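Putative enoyl-CoA hydratase (Streptomyces coelicolor A3, PDB 3G64) probably acts as an enoyl-CoA hydratase or isomerase of the crotonase-like family, using a coenzyme A thioester as its substrate. Local coordinates at residues D51-L56 against R107-C112; R58-R63 against P220-A225; T144-L149 against G194-L199; Y164-V169 against R177-G182. All coordinates share one frame; numbering follows the deposited sequence. Where two conformers were deposited one is given.

Contact 1: residues D51-L56 against R107-C112; sequences DLLAEL and RAVREC
Leu-53 of helix 43-58 meets Ala-108 and Val-109 of helix 92-111, and these three side chains carry the contact. The tight part centres on one methyl. Leu-53 CD1 lies 3.9 Å from Ala-108 CB and 3.8 Å from Val-109 CG2, touching both neighbours at once. Leu-53 CB also comes to 4.2 Å from Ala-108 CB, which places the base of the leucine beside the alanine as well. The small alanine lets the backbones come close: the nearest CA atoms, those of Leu-53 and Ala-108, are 6.6 Å apart. Val-109 offers only one branch. Its CG1 is anti to the backbone N (chi1 173°), which leaves CG2 as the methyl that reaches Leu-53. The packing is apolar throughout. Leu-65 of strand 64-69 also packs on Leu-53 and extends the buried side.

The loose side is marked by Ala-54, which is exposed and has its CB directed away from helix 92-111. Leu-53 and Val-109 are buried, whereas Ala-108 is partly exposed. Cys-112 begins the loop after helix 92-111. This is helix-to-helix packing beside the parallel strands of the crotonase fold, where helices 43-58 and 92-111 precede strands 64-69 and 116-120.

Contact 2: residues R58-R63 against P220-A225; sequences RRRAVR and PALAHA
Arg-60 and Arg-63 reach from the turn after helix 43-58 to the start of helix 221-234. The direct contacts are van der Waals ones. Arg-60 starts with CG pointing opposite to its own N (chi1 -158°), then bends at chi3 to bring the guanidinium to the helix. Leu-222 CD1 lies over one face of that group, 4.1 Å from Arg-60 NH1. Ala-225 CB sits at its edge, in the plane, 3.9 Å from Arg-60 NH1. Arg-63 touches with its aliphatic part: Arg-63 CD is 3.9 Å from Ala-221 CB.

Arg-60 closes helix 43-58 with a Schellman motif, and Pro-220 holds the N-cap position of helix 221-234. The contact thus joins the end of one helix to the start of another at the protein surface.

The polar link runs through water. A water donates to Arg-63 O (2.8 Å) and is also hydrogen-bonded to His-224 ND1 (3.1 Å), in the imidazole plane. Pro-220 O lies over one face of the same ring. The charged end of Arg-63 turns to other partners: NE bonds to Ala-217 O, and NH2 makes a long, weak ion pair with Asp-25. His-224 packs on Met-180 of the third subunit.

Contact 3: residues T144-L149 against G194-L199; sequences TRFAFL and GLISEL
The Phe-146 ring takes Leu-195 CD1 on one face and Ile-196 CD1 at its edge. The leucine methyl stands 4.2 Å from the ring centroid and 13° off the ring normal, a CH-pi contact over the face. The nearest ring atom to it is Phe-146 CD2, at 4.1 Å. Ile-196 CD1 lies in the ring plane, 3.9 Å from Phe-146 CE2 and 4.2 Å from Phe-146 CZ, so it meets the far end of the ring. The two residues, adjacent in sequence, thus hold the ring from two directions.

Phe-146 belongs to strand 145-147, the middle strand of a small three-stranded sheet. Gly-194 ends helix 187-193 with a Schellman motif, and the chain then runs through Leu-195 and Ile-196 to strand 198-199, at the edge of the larger sheet in this chain. The contact therefore packs the small sheet of the crotonase fold against the connection into the large one.

Two torsions together (chi1 -55°, chi2 -57°) swing Ile-196 CD1 to the ring, although the side chain does not start out toward it. Ala-190 of helix 187-193 touches all three side chains. Ala-132 and Leu-133 of helix 127-134 pack on Phe-146 and Leu-195 respectively.

Contact 4: residues Y164-V169 against R177-G182; sequences YLLPRV and RLLMLG
Leu-166 and Leu-179 lie on successive helices, 162-170 and 172-181, with their CA atoms 8.5 Å apart, the nearest pair across the contact. The first helix is kinked at Pro-167, whose N makes no bond to the preceding turn. The second ends at Gly-182, which has positive phi. The two helices follow each other in the chain with a single residue between them.

One methyl makes the side-chain contacts. With chi1 at -168°, Leu-166 extends away from its own N, and its CD2 sits between two consecutive leucines. It is 3.6 Å from Leu-179 CG and 3.8 Å from Leu-178 CB. Leu-178 CD2 is also near, at 3.9 Å from Leu-166 CD2. Leu-166 lies across Leu-178, roughly perpendicular to it, and runs alongside Leu-179 with the two chains pointing opposite ways.

On helix 162-170, Arg-168 NH1 donates to Tyr-164 O at 2.9 Å, with an N-H...O angle of 154°. Tyr-164 CE1 lies over the centre of the Arg-168 guanidinium, 3.3 Å above its plane. Arg-168 NH2 bonds to Glu-234 O of the second subunit. The chemistry is thus divided: buried leucines join the two helices without polar bonds, while Arg-168 ties helix 162-170 to the second subunit.

How the contacts relate
Contacts 1 and 2 lie 12 Å apart, centre to centre. Contact 2 begins where helix 43-58, which carries contact 1, ends: Leu-56 O and Ala-61 N, 3.2 Å apart, form a probable hydrogen bond. Contacts 3 and 4 are also 12 Å apart between centres. They meet directly where Phe-148 CB comes to 3.5 Å from Leu-179 CD2, and contact 4 is nested within the loop closed by contact 3. Contact 1 touches contact 4 through Arg-110 CD and Leu-165 CD2, 4.1 Å apart. Contacts 2 and 4 lie on opposite sides of the chain's centre, yet both touch the third subunit. A bound zinc ion is about 10 Å from the Leu-166 side chain and about 12 Å from that of Leu-195.

Contact 1: residues D51-L56 against R107-C112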
loop_
_atom_site.group_PDB
_atom_site.type_symbol
_atom_site.label_atom_id
_atom_site.label_comp_id
_atom_site.label_asym_id
_atom_site.label_seq_id
_atom_site.Cartn_x
_atom_site.Cartn_y
_atom_site.Cartn_z
ATOM N N ASP A 51 -19.996 -16.051 -15.234
ATOM C CA ASP A 51 -21.309 -16.596 -14.921
ATOM C C ASP A 51 -21.266 -17.629 -13.806
ATOM O O ASP A 51 -22.204 -17.708 -13.000
ATOM C CB ASP A 51 -21.935 -17.188 -16.168
ATOM C CG ASP A 51 -22.253 -16.135 -17.216
ATOM O OD1 ASP A 51 -22.446 -14.948 -16.838
ATOM O OD2 ASP A 51 -22.313 -16.493 -18.416
ATOM N N LEU A 52 -20.189 -18.417 -13.757
ATOM C CA LEU A 52 -20.004 -19.376 -12.664
ATOM C C LEU A 52 -19.847 -18.637 -11.343
ATOM O O LEU A 52 -20.490 -18.990 -10.372
ATOM C CB LEU A 52 -18.796 -20.299 -12.897
ATOM C CG LEU A 52 -18.394 -21.157 -11.697
ATOM C CD1 LEU A 52 -19.482 -22.213 -11.425
ATOM C CD2 LEU A 52 -17.039 -21.838 -11.897
ATOM N N LEU A 53 -18.999 -17.607 -11.301
ATOM C CA LEU A 53 -18.811 -16.887 -10.048
ATOM C C LEU A 53 -20.123 -16.254 -9.596
ATOM O O LEU A 53 -20.447 -16.276 -8.405
ATOM C CB LEU A 53 -17.719 -15.828 -10.145
ATOM C CG LEU A 53 -16.306 -16.423 -10.270
ATOM C CD1 LEU A 53 -15.296 -15.338 -10.577
ATOM C CD2 LEU A 53 -15.905 -17.213 -9.015
ATOM N N ALA A 54 -20.892 -15.712 -10.537
ATOM C CA ALA A 54 -22.167 -15.083 -10.177
ATOM C C ALA A 54 -23.108 -16.144 -9.597
ATOM O O ALA A 54 -23.786 -15.934 -8.593
ATOM C CB ALA A 54 -22.805 -14.396 -11.407
ATOM N N GLU A 55 -23.130 -17.302 -10.225
ATOM C CA GLU A 55 -23.971 -18.391 -9.742
ATOM C C GLU A 55 -23.552 -18.917 -8.349
ATOM O O GLU A 55 -24.403 -19.058 -7.448
ATOM C CB GLU A 55 -24.019 -19.526 -10.765
ATOM C CG GLU A 55 -25.021 -20.587 -10.356
ATOM C CD GLU A 55 -24.938 -21.837 -11.209
ATOM O OE1 GLU A 55 -25.184 -21.724 -12.437
ATOM O OE2 GLU A 55 -24.633 -22.923 -10.635
ATOM N N LEU A 56 -22.260 -19.197 -8.157
ATOM C CA LEU A 56 -21.785 -19.617 -6.833
ATOM C C LEU A 56 -22.032 -18.533 -5.773
ATOM O O LEU A 56 -22.257 -18.831 -4.608
ATOM C CB LEU A 56 -20.297 -19.953 -6.863
ATOM C CG LEU A 56 -19.893 -21.068 -7.816
ATOM C CD1 LEU A 56 -18.396 -21.343 -7.814
ATOM C CD2 LEU A 56 -20.685 -22.340 -7.485
ATOM N N ARG A 107 -13.232 -8.359 -10.630
ATOM C CA ARG A 107 -14.058 -7.801 -9.575
ATOM C C ARG A 107 -14.871 -8.913 -8.891
ATOM O O ARG A 107 -15.001 -8.944 -7.654
ATOM C CB ARG A 107 -14.981 -6.724 -10.146
ATOM C CG ARG A 107 -15.595 -5.872 -9.052
ATOM C CD ARG A 107 -16.440 -4.691 -9.623
ATOM N NE ARG A 107 -17.740 -5.181 -10.049
ATOM C CZ ARG A 107 -18.803 -4.409 -10.297
ATOM N NH1 ARG A 107 -18.743 -3.085 -10.163
ATOM N NH2 ARG A 107 -19.944 -4.966 -10.681
ATOM N N ALA A 108 -15.415 -9.828 -9.693
ATOM C CA ALA A 108 -16.192 -10.935 -9.133
ATOM C C ALA A 108 -15.309 -11.820 -8.219
ATOM O O ALA A 108 -15.761 -12.293 -7.174
ATOM C CB ALA A 108 -16.805 -11.769 -10.249
ATOM N N VAL A 109 -14.045 -12.025 -8.589
ATOM C CA VAL A 109 -13.153 -12.748 -7.680
ATOM C C VAL A 109 -12.983 -11.977 -6.377
ATOM O O VAL A 109 -13.038 -12.556 -5.294
ATOM C CB VAL A 109 -11.769 -13.052 -8.297
ATOM C CG1 VAL A 109 -10.820 -13.647 -7.228
ATOM C CG2 VAL A 109 -11.911 -14.025 -9.452
ATOM N N ARG A 110 -12.788 -10.661 -6.471
ATOM C CA ARG A 110 -12.625 -9.847 -5.269
ATOM C C ARG A 110 -13.892 -9.812 -4.382
ATOM O O ARG A 110 -13.791 -9.557 -3.170
ATOM C CB ARG A 110 -12.177 -8.402 -5.634
ATOM C CG ARG A 110 -10.742 -8.347 -6.324
ATOM C CD ARG A 110 -9.639 -9.015 -5.434
ATOM N NE ARG A 110 -9.807 -8.671 -4.010
ATOM C CZ ARG A 110 -9.594 -9.516 -2.996
ATOM N NH1 ARG A 110 -9.194 -10.772 -3.226
ATOM N NH2 ARG A 110 -9.797 -9.118 -1.740
ATOM N N GLU A 111 -15.062 -10.042 -4.971
ATOM C CA GLU A 111 -16.310 -9.814 -4.239
ATOM C C GLU A 111 -17.078 -11.070 -3.826
ATOM O O GLU A 111 -18.053 -10.964 -3.093
ATOM C CB GLU A 111 -17.255 -8.874 -5.026
ATOM C CG GLU A 111 -16.806 -7.417 -5.034
ATOM C CD GLU A 111 -17.761 -6.488 -5.791
ATOM O OE1 GLU A 111 -18.722 -6.961 -6.435
ATOM O OE2 GLU A 111 -17.539 -5.263 -5.738
ATOM N N CYS A 112 -16.671 -12.241 -4.307
ATOM C CA CYS A 112 -17.426 -13.457 -4.029
ATOM C C CYS A 112 -17.284 -13.853 -2.559
ATOM O O CYS A 112 -16.192 -13.755 -1.995
ATOM C CB CYS A 112 -16.979 -14.604 -4.942
ATOM S SG CYS A 112 -15.205 -15.051 -4.837
#

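Contact 2: residues R58-R63 against P220-A225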
loop_
_atom_site.group_PDB
_atom_site.type_symbol
_atom_site.label_atom_id
_atom_site.label_comp_id
_atom_site.label_asym_id
_atom_site.label_seq_id
_atom_site.Cartn_x
_atom_site.Cartn_y
_atom_site.Cartn_z
ATOM N N ARG A 58 -24.473 -16.099 -5.703
ATOM C CA ARG A 58 -25.869 -15.897 -5.356
ATOM C C ARG A 58 -26.427 -17.060 -4.544
ATOM O O ARG A 58 -27.328 -16.872 -3.736
ATOM C CB ARG A 58 -26.723 -15.601 -6.604
ATOM C CG ARG A 58 -27.215 -16.828 -7.347
ATOM C CD ARG A 58 -27.807 -16.416 -8.695
ATOM N NE ARG A 58 -28.298 -17.569 -9.446
ATOM C CZ ARG A 58 -28.124 -17.725 -10.756
ATOM N NH1 ARG A 58 -27.459 -16.809 -11.460
ATOM N NH2 ARG A 58 -28.589 -18.813 -11.362
ATOM N N ARG A 59 -25.881 -18.255 -4.737
ATOM C CA ARG A 59 -26.353 -19.415 -3.988
ATOM C C ARG A 59 -25.512 -19.678 -2.731
ATOM O O ARG A 59 -25.793 -20.612 -2.000
ATOM C CB ARG A 59 -26.396 -20.677 -4.865
ATOM C CG ARG A 59 -27.232 -20.551 -6.135
ATOM C CD ARG A 59 -27.182 -21.832 -6.961
ATOM N NE ARG A 59 -25.905 -22.523 -6.794
ATOM C CZ ARG A 59 -25.490 -23.550 -7.535
ATOM N NH1 ARG A 59 -26.252 -24.015 -8.518
ATOM N NH2 ARG A 59 -24.308 -24.113 -7.298
ATOM N N ARG A 60 -24.506 -18.836 -2.481
ATOM C CA ARG A 60 -23.568 -19.032 -1.372
ATOM C C ARG A 60 -23.251 -20.529 -1.258
ATOM O O ARG A 60 -23.391 -21.168 -0.203
ATOM C CB ARG A 60 -24.094 -18.428 -0.062
ATOM C CG ARG A 60 -22.979 -18.138 0.944
ATOM C CD ARG A 60 -23.482 -17.579 2.262
ATOM N NE ARG A 60 -23.574 -16.125 2.216
ATOM C CZ ARG A 60 -22.596 -15.289 2.567
ATOM N NH1 ARG A 60 -21.430 -15.754 2.992
ATOM N NH2 ARG A 60 -22.784 -13.975 2.492
ATOM N N ALA A 61 -22.799 -21.057 -2.390
ATOM C CA ALA A 61 -22.788 -22.477 -2.654
ATOM C C ALA A 61 -21.629 -23.192 -1.944
ATOM O O ALA A 61 -21.804 -24.249 -1.340
ATOM C CB ALA A 61 -22.721 -22.690 -4.179
ATOM N N VAL A 62 -20.461 -22.568 -2.002
ATOM C CA VAL A 62 -19.237 -23.162 -1.544
ATOM C C VAL A 62 -18.631 -22.289 -0.457
ATOM O O VAL A 62 -19.057 -21.149 -0.254
ATOM C CB VAL A 62 -18.263 -23.355 -2.725
ATOM C CG1 VAL A 62 -18.982 -24.061 -3.881
ATOM C CG2 VAL A 62 -17.704 -22.021 -3.196
ATOM N N ARG A 63 -17.650 -22.841 0.245
ATOM C CA ARG A 63 -16.976 -22.145 1.324
ATOM C C ARG A 63 -15.537 -21.851 0.958
ATOM O O ARG A 63 -14.836 -21.204 1.718
ATOM C CB ARG A 63 -17.051 -22.967 2.635
ATOM C CG ARG A 63 -18.481 -23.264 3.093
ATOM C CD ARG A 63 -18.594 -23.920 4.494
ATOM N NE ARG A 63 -17.868 -25.185 4.661
ATOM C CZ ARG A 63 -18.279 -26.382 4.230
ATOM N NH1 ARG A 63 -19.420 -26.518 3.571
ATOM N NH2 ARG A 63 -17.528 -27.454 4.454
ATOM N N PRO A 220 -14.982 -21.076 10.326
ATOM C CA PRO A 220 -16.246 -20.345 10.396
ATOM C C PRO A 220 -16.465 -19.492 9.112
ATOM O O PRO A 220 -15.841 -18.438 8.947
ATOM C CB PRO A 220 -16.064 -19.466 11.639
ATOM C CG PRO A 220 -14.611 -19.213 11.722
ATOM C CD PRO A 220 -13.922 -20.439 11.127
ATOM N N ALA A 221 -17.367 -19.955 8.254
ATOM C CA ALA A 221 -17.522 -19.440 6.894
ATOM C C ALA A 221 -17.950 -17.978 6.846
ATOM O O ALA A 221 -17.394 -17.193 6.073
ATOM C CB ALA A 221 -18.522 -20.322 6.086
ATOM N N LEU A 222 -18.944 -17.623 7.648
ATOM C CA LEU A 222 -19.416 -16.242 7.693
ATOM C C LEU A 222 -18.300 -15.291 8.132
ATOM O O LEU A 222 -18.078 -14.254 7.498
ATOM C CB LEU A 222 -20.639 -16.104 8.593
ATOM C CG LEU A 222 -21.381 -14.781 8.413
ATOM C CD1 LEU A 222 -21.848 -14.610 6.935
ATOM C CD2 LEU A 222 -22.558 -14.681 9.385
ATOM N N ALA A 223 -17.592 -15.657 9.199
ATOM C CA ALA A 223 -16.414 -14.904 9.623
ATOM C C ALA A 223 -15.365 -14.736 8.508
ATOM O O ALA A 223 -14.827 -13.621 8.331
ATOM C CB ALA A 223 -15.773 -15.542 10.871
ATOM N N HIS A 224 -15.060 -15.814 7.770
ATOM C CA HIS A 224 -14.089 -15.729 6.665
ATOM C C HIS A 224 -14.562 -14.783 5.551
ATOM O O HIS A 224 -13.811 -13.938 5.069
ATOM C CB HIS A 224 -13.851 -17.100 6.032
ATOM C CG HIS A 224 -13.042 -18.034 6.882
ATOM N ND1 HIS A 224 -13.101 -19.408 6.739
ATOM C CD2 HIS A 224 -12.165 -17.794 7.885
ATOM C CE1 HIS A 224 -12.287 -19.972 7.619
ATOM N NE2 HIS A 224 -11.716 -19.018 8.332
ATOM N N ALA A 225 -15.808 -14.968 5.143
ATOM C CA ALA A 225 -16.370 -14.239 4.025
ATOM C C ALA A 225 -16.419 -12.728 4.350
ATOM O O ALA A 225 -16.052 -11.894 3.521
ATOM C CB ALA A 225 -17.766 -14.779 3.687
HETATM O O HOH W 1 -14.828 -20.192 4.290
#

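Contact 3: residues T144-L149 against G194-L199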
loop_
_atom_site.group_PDB
_atom_site.type_symbol
_atom_site.label_atom_id
_atom_site.label_comp_id
_atom_site.label_asym_id
_atom_site.label_seq_id
_atom_site.Cartn_x
_atom_site.Cartn_y
_atom_site.Cartn_z
ATOM N N THR A 144 7.090 -21.251 -10.429
ATOM C CA THR A 144 6.099 -20.210 -10.758
ATOM C C THR A 144 6.758 -18.957 -11.323
ATOM O O THR A 144 7.713 -18.435 -10.734
ATOM C CB THR A 144 5.279 -19.816 -9.517
ATOM O OG1 THR A 144 4.526 -20.951 -9.071
ATOM C CG2 THR A 144 4.324 -18.647 -9.847
ATOM N N ARG A 145 6.273 -18.513 -12.481
ATOM C CA ARG A 145 6.772 -17.314 -13.148
ATOM C C ARG A 145 5.625 -16.352 -13.541
ATOM O O ARG A 145 4.885 -16.629 -14.496
ATOM C CB ARG A 145 7.499 -17.677 -14.440
ATOM C CG ARG A 145 8.576 -18.748 -14.277
ATOM C CD ARG A 145 9.152 -19.192 -15.626
ATOM N NE ARG A 145 10.575 -19.143 -15.414
ATOM C CZ ARG A 145 11.445 -18.405 -16.092
ATOM N NH1 ARG A 145 11.092 -17.703 -17.168
ATOM N NH2 ARG A 145 12.710 -18.426 -15.696
ATOM N N PHE A 146 5.511 -15.229 -12.833
ATOM C CA PHE A 146 4.557 -14.169 -13.172
ATOM C C PHE A 146 5.108 -13.258 -14.252
ATOM O O PHE A 146 6.303 -12.908 -14.249
ATOM C CB PHE A 146 4.285 -13.257 -11.971
ATOM C CG PHE A 146 3.627 -13.917 -10.813
ATOM C CD1 PHE A 146 2.244 -13.864 -10.658
ATOM C CD2 PHE A 146 4.404 -14.524 -9.811
ATOM C CE1 PHE A 146 1.618 -14.435 -9.516
ATOM C CE2 PHE A 146 3.792 -15.105 -8.675
ATOM C CZ PHE A 146 2.398 -15.070 -8.542
ATOM N N ALA A 147 4.246 -12.849 -15.167
ATOM C CA ALA A 147 4.634 -11.813 -16.102
ATOM C C ALA A 147 3.428 -10.944 -16.441
ATOM O O ALA A 147 2.428 -11.425 -16.957
ATOM C CB ALA A 147 5.256 -12.440 -17.386
ATOM N N PHE A 148 3.511 -9.660 -16.111
ATOM C CA PHE A 148 2.398 -8.737 -16.404
ATOM C C PHE A 148 2.705 -8.072 -17.711
ATOM O O PHE A 148 3.122 -6.921 -17.734
ATOM C CB PHE A 148 2.254 -7.721 -15.260
ATOM C CG PHE A 148 1.823 -8.354 -13.962
ATOM C CD1 PHE A 148 0.469 -8.500 -13.663
ATOM C CD2 PHE A 148 2.756 -8.850 -13.076
ATOM C CE1 PHE A 148 0.060 -9.100 -12.464
ATOM C CE2 PHE A 148 2.349 -9.457 -11.869
ATOM C CZ PHE A 148 0.993 -9.573 -11.575
ATOM N N LEU A 149 2.544 -8.825 -18.798
ATOM C CA LEU A 149 3.154 -8.470 -20.066
ATOM C C LEU A 149 2.227 -7.754 -21.089
ATOM O O LEU A 149 2.458 -7.791 -22.287
ATOM C CB LEU A 149 3.842 -9.702 -20.664
ATOM C CG LEU A 149 3.016 -10.976 -20.635
ATOM C CD1 LEU A 149 1.660 -10.727 -21.356
ATOM C CD2 LEU A 149 3.810 -12.132 -21.267
ATOM N N GLY A 194 5.988 -9.882 -1.930
ATOM C CA GLY A 194 4.635 -10.023 -1.392
ATOM C C GLY A 194 3.567 -10.707 -2.246
ATOM O O GLY A 194 2.375 -10.693 -1.892
ATOM N N LEU A 195 3.983 -11.334 -3.338
ATOM C CA LEU A 195 3.034 -11.995 -4.248
ATOM C C LEU A 195 2.689 -13.435 -3.892
ATOM O O LEU A 195 1.756 -13.987 -4.478
ATOM C CB LEU A 195 3.564 -12.007 -5.673
ATOM C CG LEU A 195 3.506 -10.727 -6.475
ATOM C CD1 LEU A 195 4.273 -10.913 -7.809
ATOM C CD2 LEU A 195 2.047 -10.379 -6.699
ATOM N N ILE A 196 3.428 -14.044 -2.956
ATOM C CA ILE A 196 3.190 -15.449 -2.593
ATOM C C ILE A 196 2.642 -15.605 -1.190
ATOM O O ILE A 196 3.230 -15.077 -0.237
ATOM C CB ILE A 196 4.501 -16.266 -2.644
ATOM C CG1 ILE A 196 5.156 -16.121 -4.015
ATOM C CG2 ILE A 196 4.265 -17.751 -2.268
ATOM C CD1 ILE A 196 4.262 -16.544 -5.118
ATOM N N SER A 197 1.547 -16.356 -1.044
ATOM C CA SER A 197 0.969 -16.609 0.284
ATOM C C SER A 197 1.584 -17.851 0.939
ATOM O O SER A 197 1.740 -17.911 2.155
ATOM C CB SER A 197 -0.546 -16.803 0.171
ATOM O OG SER A 197 -1.105 -15.821 -0.694
ATOM N N GLU A 198 1.912 -18.841 0.117
ATOM C CA GLU A 198 2.593 -20.055 0.570
ATOM C C GLU A 198 3.480 -20.597 -0.535
ATOM O O GLU A 198 3.016 -20.830 -1.645
ATOM C CB GLU A 198 1.601 -21.138 0.969
ATOM C CG GLU A 198 2.313 -22.425 1.383
ATOM C CD GLU A 198 1.369 -23.527 1.795
ATOM O OE1 GLU A 198 0.151 -23.267 1.918
ATOM O OE2 GLU A 198 1.861 -24.661 1.996
ATOM N N LEU A 199 4.762 -20.753 -0.245
ATOM C CA LEU A 199 5.676 -21.337 -1.212
ATOM C C LEU A 199 5.734 -22.828 -0.926
ATOM O O LEU A 199 5.978 -23.227 0.196
ATOM C CB LEU A 199 7.072 -20.731 -1.083
ATOM C CG LEU A 199 8.052 -21.312 -2.103
ATOM C CD1 LEU A 199 7.634 -20.921 -3.513
ATOM C CD2 LEU A 199 9.456 -20.843 -1.798
#

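Contact 4: residues Y164-V169 against R177-G182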
loop_
_atom_site.group_PDB
_atom_site.type_symbol
_atom_site.label_atom_id
_atom_site.label_comp_id
_atom_site.label_asym_id
_atom_site.label_seq_id
_atom_site.Cartn_x
_atom_site.Cartn_y
_atom_site.Cartn_z
ATOM N N TYR A 164 -4.776 -1.349 -10.387
ATOM C CA TYR A 164 -5.377 -1.103 -9.068
ATOM C C TYR A 164 -4.809 -2.102 -8.050
ATOM O O TYR A 164 -4.327 -1.720 -6.959
ATOM C CB TYR A 164 -6.900 -1.250 -9.159
ATOM C CG TYR A 164 -7.625 -1.228 -7.829
ATOM C CD1 TYR A 164 -8.058 -0.015 -7.257
ATOM C CD2 TYR A 164 -7.890 -2.417 -7.143
ATOM C CE1 TYR A 164 -8.731 0.004 -6.021
ATOM C CE2 TYR A 164 -8.557 -2.415 -5.901
ATOM C CZ TYR A 164 -8.980 -1.213 -5.350
ATOM O OH TYR A 164 -9.646 -1.241 -4.123
ATOM N N LEU A 165 -4.855 -3.389 -8.386
ATOM C CA LEU A 165 -4.438 -4.387 -7.398
ATOM C C LEU A 165 -2.931 -4.403 -7.160
ATOM O O LEU A 165 -2.482 -4.500 -6.024
ATOM C CB LEU A 165 -4.879 -5.767 -7.834
ATOM C CG LEU A 165 -6.385 -6.015 -7.788
ATOM C CD1 LEU A 165 -6.705 -7.334 -8.527
ATOM C CD2 LEU A 165 -6.904 -6.046 -6.334
ATOM N N LEU A 166 -2.133 -4.310 -8.220
ATOM C CA LEU A 166 -0.710 -4.621 -8.030
ATOM C C LEU A 166 -0.040 -3.683 -7.022
ATOM O O LEU A 166 0.645 -4.149 -6.122
ATOM C CB LEU A 166 0.058 -4.715 -9.356
ATOM C CG LEU A 166 1.476 -5.327 -9.266
ATOM C CD1 LEU A 166 1.532 -6.770 -8.686
ATOM C CD2 LEU A 166 2.124 -5.269 -10.649
ATOM N N PRO A 167 -0.235 -2.360 -7.154
ATOM C CA PRO A 167 0.437 -1.521 -6.150
ATOM C C PRO A 167 -0.080 -1.775 -4.747
ATOM O O PRO A 167 0.651 -1.467 -3.789
ATOM C CB PRO A 167 0.049 -0.081 -6.524
ATOM C CG PRO A 167 -0.739 -0.166 -7.749
ATOM C CD PRO A 167 -0.868 -1.581 -8.229
ATOM N N ARG A 168 -1.314 -2.264 -4.608
ATOM C CA ARG A 168 -1.852 -2.520 -3.269
ATOM C C ARG A 168 -1.302 -3.821 -2.670
ATOM O O ARG A 168 -1.402 -4.047 -1.456
ATOM C CB ARG A 168 -3.390 -2.539 -3.286
ATOM C CG ARG A 168 -3.943 -1.105 -3.430
ATOM C CD ARG A 168 -5.373 -1.103 -3.894
ATOM N NE ARG A 168 -5.930 0.261 -3.870
ATOM C CZ ARG A 168 -5.821 1.154 -4.859
ATOM N NH1 ARG A 168 -5.134 0.858 -5.960
ATOM N NH2 ARG A 168 -6.405 2.361 -4.739
ATOM N N VAL A 169 -0.697 -4.653 -3.517
ATOM C CA VAL A 169 -0.086 -5.894 -3.036
ATOM C C VAL A 169 1.417 -5.708 -2.819
ATOM O O VAL A 169 1.946 -6.107 -1.789
ATOM C CB VAL A 169 -0.372 -7.081 -4.005
ATOM C CG1 VAL A 169 0.386 -8.349 -3.576
ATOM C CG2 VAL A 169 -1.880 -7.358 -4.049
ATOM N N ARG A 177 7.377 -1.107 -12.146
ATOM C CA ARG A 177 8.402 -1.857 -12.874
ATOM C C ARG A 177 7.755 -3.076 -13.527
ATOM O O ARG A 177 7.975 -3.357 -14.696
ATOM C CB ARG A 177 9.506 -2.285 -11.875
ATOM C CG ARG A 177 10.608 -3.175 -12.406
ATOM C CD ARG A 177 11.707 -3.313 -11.330
ATOM N NE ARG A 177 11.230 -3.847 -10.040
ATOM C CZ ARG A 177 11.101 -5.151 -9.793
ATOM N NH1 ARG A 177 11.406 -6.028 -10.744
ATOM N NH2 ARG A 177 10.687 -5.595 -8.602
ATOM N N LEU A 178 6.945 -3.801 -12.765
ATOM C CA LEU A 178 6.382 -5.047 -13.265
ATOM C C LEU A 178 5.445 -4.785 -14.453
ATOM O O LEU A 178 5.483 -5.480 -15.468
ATOM C CB LEU A 178 5.599 -5.729 -12.139
ATOM C CG LEU A 178 6.353 -6.828 -11.379
ATOM C CD1 LEU A 178 7.659 -6.281 -10.863
ATOM C CD2 LEU A 178 5.453 -7.336 -10.224
ATOM N N LEU A 179 4.582 -3.789 -14.294
ATOM C CA LEU A 179 3.562 -3.509 -15.305
ATOM C C LEU A 179 4.126 -2.786 -16.505
ATOM O O LEU A 179 3.680 -2.986 -17.621
ATOM C CB LEU A 179 2.424 -2.674 -14.715
ATOM C CG LEU A 179 1.548 -3.423 -13.700
ATOM C CD1 LEU A 179 0.497 -2.473 -13.124
ATOM C CD2 LEU A 179 0.899 -4.598 -14.382
HETATM N N MSE A 180 5.099 -1.920 -16.318
HETATM C CA MSE A 180 5.545 -1.253 -17.526
HETATM C C MSE A 180 6.504 -2.064 -18.405
HETATM O O MSE A 180 6.437 -1.992 -19.628
HETATM C CB MSE A 180 6.147 0.087 -17.226
HETATM C CG MSE A 180 5.575 1.028 -18.252
HETATM SE SE MSE A 180 6.385 2.713 -18.188
HETATM C CE MSE A 180 5.716 3.192 -16.451
ATOM N N LEU A 181 7.403 -2.812 -17.788
ATOM C CA LEU A 181 8.394 -3.555 -18.582
ATOM C C LEU A 181 7.929 -4.965 -18.927
ATOM O O LEU A 181 8.407 -5.554 -19.889
ATOM C CB LEU A 181 9.727 -3.637 -17.822
ATOM C CG LEU A 181 10.424 -2.285 -17.542
ATOM C CD1 LEU A 181 11.681 -2.436 -16.637
ATOM C CD2 LEU A 181 10.779 -1.641 -18.853
ATOM N N GLY A 182 7.047 -5.531 -18.099
ATOM C CA GLY A 182 6.531 -6.859 -18.366
ATOM C C GLY A 182 7.568 -7.979 -18.241
ATOM O O GLY A 182 7.426 -9.013 -18.884
#